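Local coordinates for capsid protein VP1 (Human polyomavirus 12, PDB 6Y5Z) that forms the pentameric units of the polyomavirus outer capsid shell, probably of T=7 icosahedral symmetry, and serves attachment to host cells, at the interface of chains A and B. Sequence-based numbering; all coordinates share one arbitrary frame. Chains: chain A/B, Capsid protein VP1.

The interface of chains A and B. Residues chain A 27-28, 40-41, 260, 263; chain B 163-164, 166-168.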
ATOM      1  N   ASN A  27     -17.090   4.574  24.015  1.00 12.20           N
ATOM      2  CA  ASN A  27     -16.943   3.107  24.057  1.00 12.54           C
ATOM      3  C   ASN A  27     -17.668   2.471  22.881  1.00 11.63           C
ATOM      4  O   ASN A  27     -18.711   2.938  22.417  1.00 12.41           O
ATOM      5  CB  ASN A  27     -17.438   2.557  25.390  1.00 13.27           C
ATOM      6  CG  ASN A  27     -16.381   2.753  26.453  1.00 14.50           C
ATOM      7  OD1 ASN A  27     -15.209   2.542  26.184  1.00 15.50           O
ATOM      8  ND2 ASN A  27     -16.783   3.190  27.642  1.00 18.99           N
ATOM      9  N   PRO A  28     -17.129   1.344  22.386  1.00 12.11           N
ATOM     10  CA  PRO A  28     -17.736   0.635  21.271  1.00 11.99           C
ATOM     11  C   PRO A  28     -19.057  -0.020  21.677  1.00 12.67           C
ATOM     12  O   PRO A  28     -19.267  -0.331  22.838  1.00 12.88           O
ATOM     13  CB  PRO A  28     -16.714  -0.435  20.906  1.00 12.99           C
ATOM     14  CG  PRO A  28     -15.965  -0.696  22.174  1.00 12.50           C
ATOM     15  CD  PRO A  28     -15.950   0.638  22.910  1.00 11.43           C
ATOM     16  N   TYR A  40     -18.559  -7.381  27.349  1.00 11.88           N
ATOM     17  CA  TYR A  40     -18.603  -5.959  26.927  1.00 12.02           C
ATOM     18  C   TYR A  40     -17.462  -5.689  25.933  1.00 12.05           C
ATOM     19  O   TYR A  40     -16.345  -6.081  26.181  1.00 11.65           O
ATOM     20  CB  TYR A  40     -18.462  -5.085  28.160  1.00 11.62           C
ATOM     21  CG  TYR A  40     -18.613  -3.602  27.970  1.00 10.92           C
ATOM     22  CD1 TYR A  40     -19.684  -3.063  27.271  1.00 12.48           C
ATOM     23  CD2 TYR A  40     -17.745  -2.729  28.617  1.00 12.21           C
ATOM     24  CE1 TYR A  40     -19.878  -1.697  27.187  1.00 12.18           C
ATOM     25  CE2 TYR A  40     -17.916  -1.360  28.516  1.00 11.54           C
ATOM     26  CZ  TYR A  40     -18.974  -0.848  27.793  1.00 12.37           C
ATOM     27  OH  TYR A  40     -19.160   0.506  27.728  1.00 13.97           O
ATOM     28  N   GLY A  41     -17.763  -4.985  24.855  1.00 11.91           N
ATOM     29  CA  GLY A  41     -16.757  -4.668  23.815  1.00 12.29           C
ATOM     30  C   GLY A  41     -16.750  -5.666  22.686  1.00 12.23           C
ATOM     31  O   GLY A  41     -15.939  -5.537  21.751  1.00 11.68           O
ATOM     32  N   ARG A 260     -15.409  -7.747  17.535  1.00 11.19           N
ATOM     33  CA  ARG A 260     -14.589  -7.063  18.563  1.00 11.68           C
ATOM     34  C   ARG A 260     -14.387  -5.633  18.104  1.00 11.92           C
ATOM     35  O   ARG A 260     -13.946  -5.429  16.961  1.00 11.28           O
ATOM     36  CB  ARG A 260     -13.255  -7.778  18.764  1.00 11.24           C
ATOM     37  CG  ARG A 260     -12.250  -7.066  19.680  1.00 12.31           C
ATOM     38  CD  ARG A 260     -12.795  -6.785  21.071  1.00 12.10           C
ATOM     39  NE  ARG A 260     -11.765  -6.371  22.016  1.00 13.52           N
ATOM     40  CZ  ARG A 260     -11.981  -5.664  23.121  1.00 13.44           C
ATOM     41  NH1 ARG A 260     -10.970  -5.384  23.926  1.00 13.76           N
ATOM     42  NH2 ARG A 260     -13.189  -5.221  23.418  1.00 14.86           N
ATOM     43  N   PRO A 263     -12.505   1.363  21.754  1.00 11.63           N
ATOM     44  CA  PRO A 263     -12.962   2.718  22.033  1.00 11.59           C
ATOM     45  C   PRO A 263     -12.188   3.729  21.181  1.00 10.93           C
ATOM     46  O   PRO A 263     -11.089   3.428  20.741  1.00 11.60           O
ATOM     47  CB  PRO A 263     -12.601   2.953  23.509  1.00 11.64           C
ATOM     48  CG  PRO A 263     -12.196   1.593  24.026  1.00 12.43           C
ATOM     49  CD  PRO A 263     -11.681   0.810  22.845  1.00 12.15           C
TER
ATOM     50  N   ALA B 163     -15.446  -5.918  33.669  1.00 13.88           N
ATOM     51  CA  ALA B 163     -15.681  -5.994  32.211  1.00 12.99           C
ATOM     52  C   ALA B 163     -15.463  -4.609  31.577  1.00 13.31           C
ATOM     53  O   ALA B 163     -15.148  -4.545  30.384  1.00 13.09           O
ATOM     54  CB  ALA B 163     -17.059  -6.536  31.958  1.00 13.97           C
ATOM     55  N   LYS B 164     -15.555  -3.522  32.337  1.00 13.06           N
ATOM     56  CA  LYS B 164     -15.277  -2.163  31.784  1.00 14.24           C
ATOM     57  C   LYS B 164     -13.870  -2.110  31.165  1.00 13.42           C
ATOM     58  O   LYS B 164     -13.642  -1.314  30.229  1.00 13.82           O
ATOM     59  CB  LYS B 164     -15.397  -1.095  32.874  1.00 16.91           C
ATOM     60  CG  LYS B 164     -16.780  -0.941  33.491  1.00 20.22           C
ATOM     61  CD  LYS B 164     -16.844   0.130  34.578  1.00 23.13           C
ATOM     62  CE  LYS B 164     -16.842   1.541  34.046  1.00 27.46           C
ATOM     63  N   GLN B 166     -12.483  -4.047  29.254  1.00 11.55           N
ATOM     64  CA  GLN B 166     -12.487  -4.523  27.845  1.00 12.13           C
ATOM     65  C   GLN B 166     -12.768  -3.347  26.900  1.00 12.80           C
ATOM     66  O   GLN B 166     -12.543  -3.507  25.684  1.00 12.27           O
ATOM     67  CB  GLN B 166     -13.494  -5.663  27.688  1.00 12.35           C
ATOM     68  CG  GLN B 166     -12.918  -6.927  28.298  1.00 12.64           C
ATOM     69  CD  GLN B 166     -13.851  -8.100  28.485  1.00 13.13           C
ATOM     70  OE1 GLN B 166     -13.459  -9.080  29.107  1.00 13.70           O
ATOM     71  NE2 GLN B 166     -15.074  -8.016  27.983  1.00 12.65           N
ATOM     72  N   CYS B 167     -13.289  -2.236  27.420  1.00 12.74           N
ATOM     73  CA  CYS B 167     -13.457  -0.955  26.680  1.00 12.96           C
ATOM     74  C   CYS B 167     -12.598   0.106  27.391  1.00 12.01           C
ATOM     75  O   CYS B 167     -11.467  -0.234  27.764  1.00 13.22           O
ATOM     76  CB  CYS B 167     -14.936  -0.619  26.539  1.00 13.41           C
ATOM     77  SG  CYS B 167     -15.873  -1.882  25.626  1.00 14.34           S
ATOM     78  N   LEU B 168     -13.098   1.309  27.619  1.00 12.05           N
ATOM     79  CA  LEU B 168     -12.318   2.395  28.235  1.00 12.18           C
ATOM     80  C   LEU B 168     -12.830   2.628  29.654  1.00 11.53           C
ATOM     81  O   LEU B 168     -13.925   3.184  29.848  1.00 12.39           O
ATOM     82  CB  LEU B 168     -12.432   3.651  27.376  1.00 13.12           C
ATOM     83  CG  LEU B 168     -11.309   4.674  27.534  1.00 13.94           C
ATOM     84  CD1 LEU B 168     -11.270   5.277  28.927  1.00 15.28           C
ATOM     85  CD2 LEU B 168      -9.980   4.088  27.146  1.00 15.39           C
TER
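B:Cys167 pushes its thiol into a socket of chain A formed by A:Pro28, A:Tyr40 and A:Gly41, at the join between neighbouring VP1 subunits of the polyomavirus pentamer. Its SG, anti to its own carbonyl carbon (chi1 -60°), lies over one face of the A:Tyr40 ring, displaced toward the rim, with CE2 of that ring 3.6 Å from the sulfur. The sulfur also meets the CA of A:Gly41 at 3.4 Å and CG and CD of the A:Pro28 ring, which pack it tightly. CG of A:Asn27 rests on CB of B:Cys167, and CG of A:Pro263 on the backbone between B:Cys167 and B:Leu168. Polar bonds fix the backbone on either side of this cysteine. Ahead of it, the carbonyl O of B:Gln166, at the end of 3-10 helix 163-166, is gripped end-on by the guanidinium of A:Arg260, with NH1 at 3.0 Å on a lone pair and NH2 at 2.9 Å tilted from the carbonyl plane. NH2 also donates to the O of A:Gly41 from above that carbonyl's plane, which may help to fix the guanidinium's rotation. Beyond the cysteine, the amide N of B:Leu168 donates to the side-chain OD1 of A:Asn27 at 2.8 Å, tilted from the side-chain carbonyl plane. The extended side chain of B:Gln166 sends NE2 to the carbonyl O of A:Tyr40 (2.9 Å), in that carbonyl's plane and on a lone pair. Packing is looser, and perhaps nearer solvent, at B:Lys164, its side chain incompletely modelled, whose CA stands 4.1 Å from CD2 of A:Tyr40.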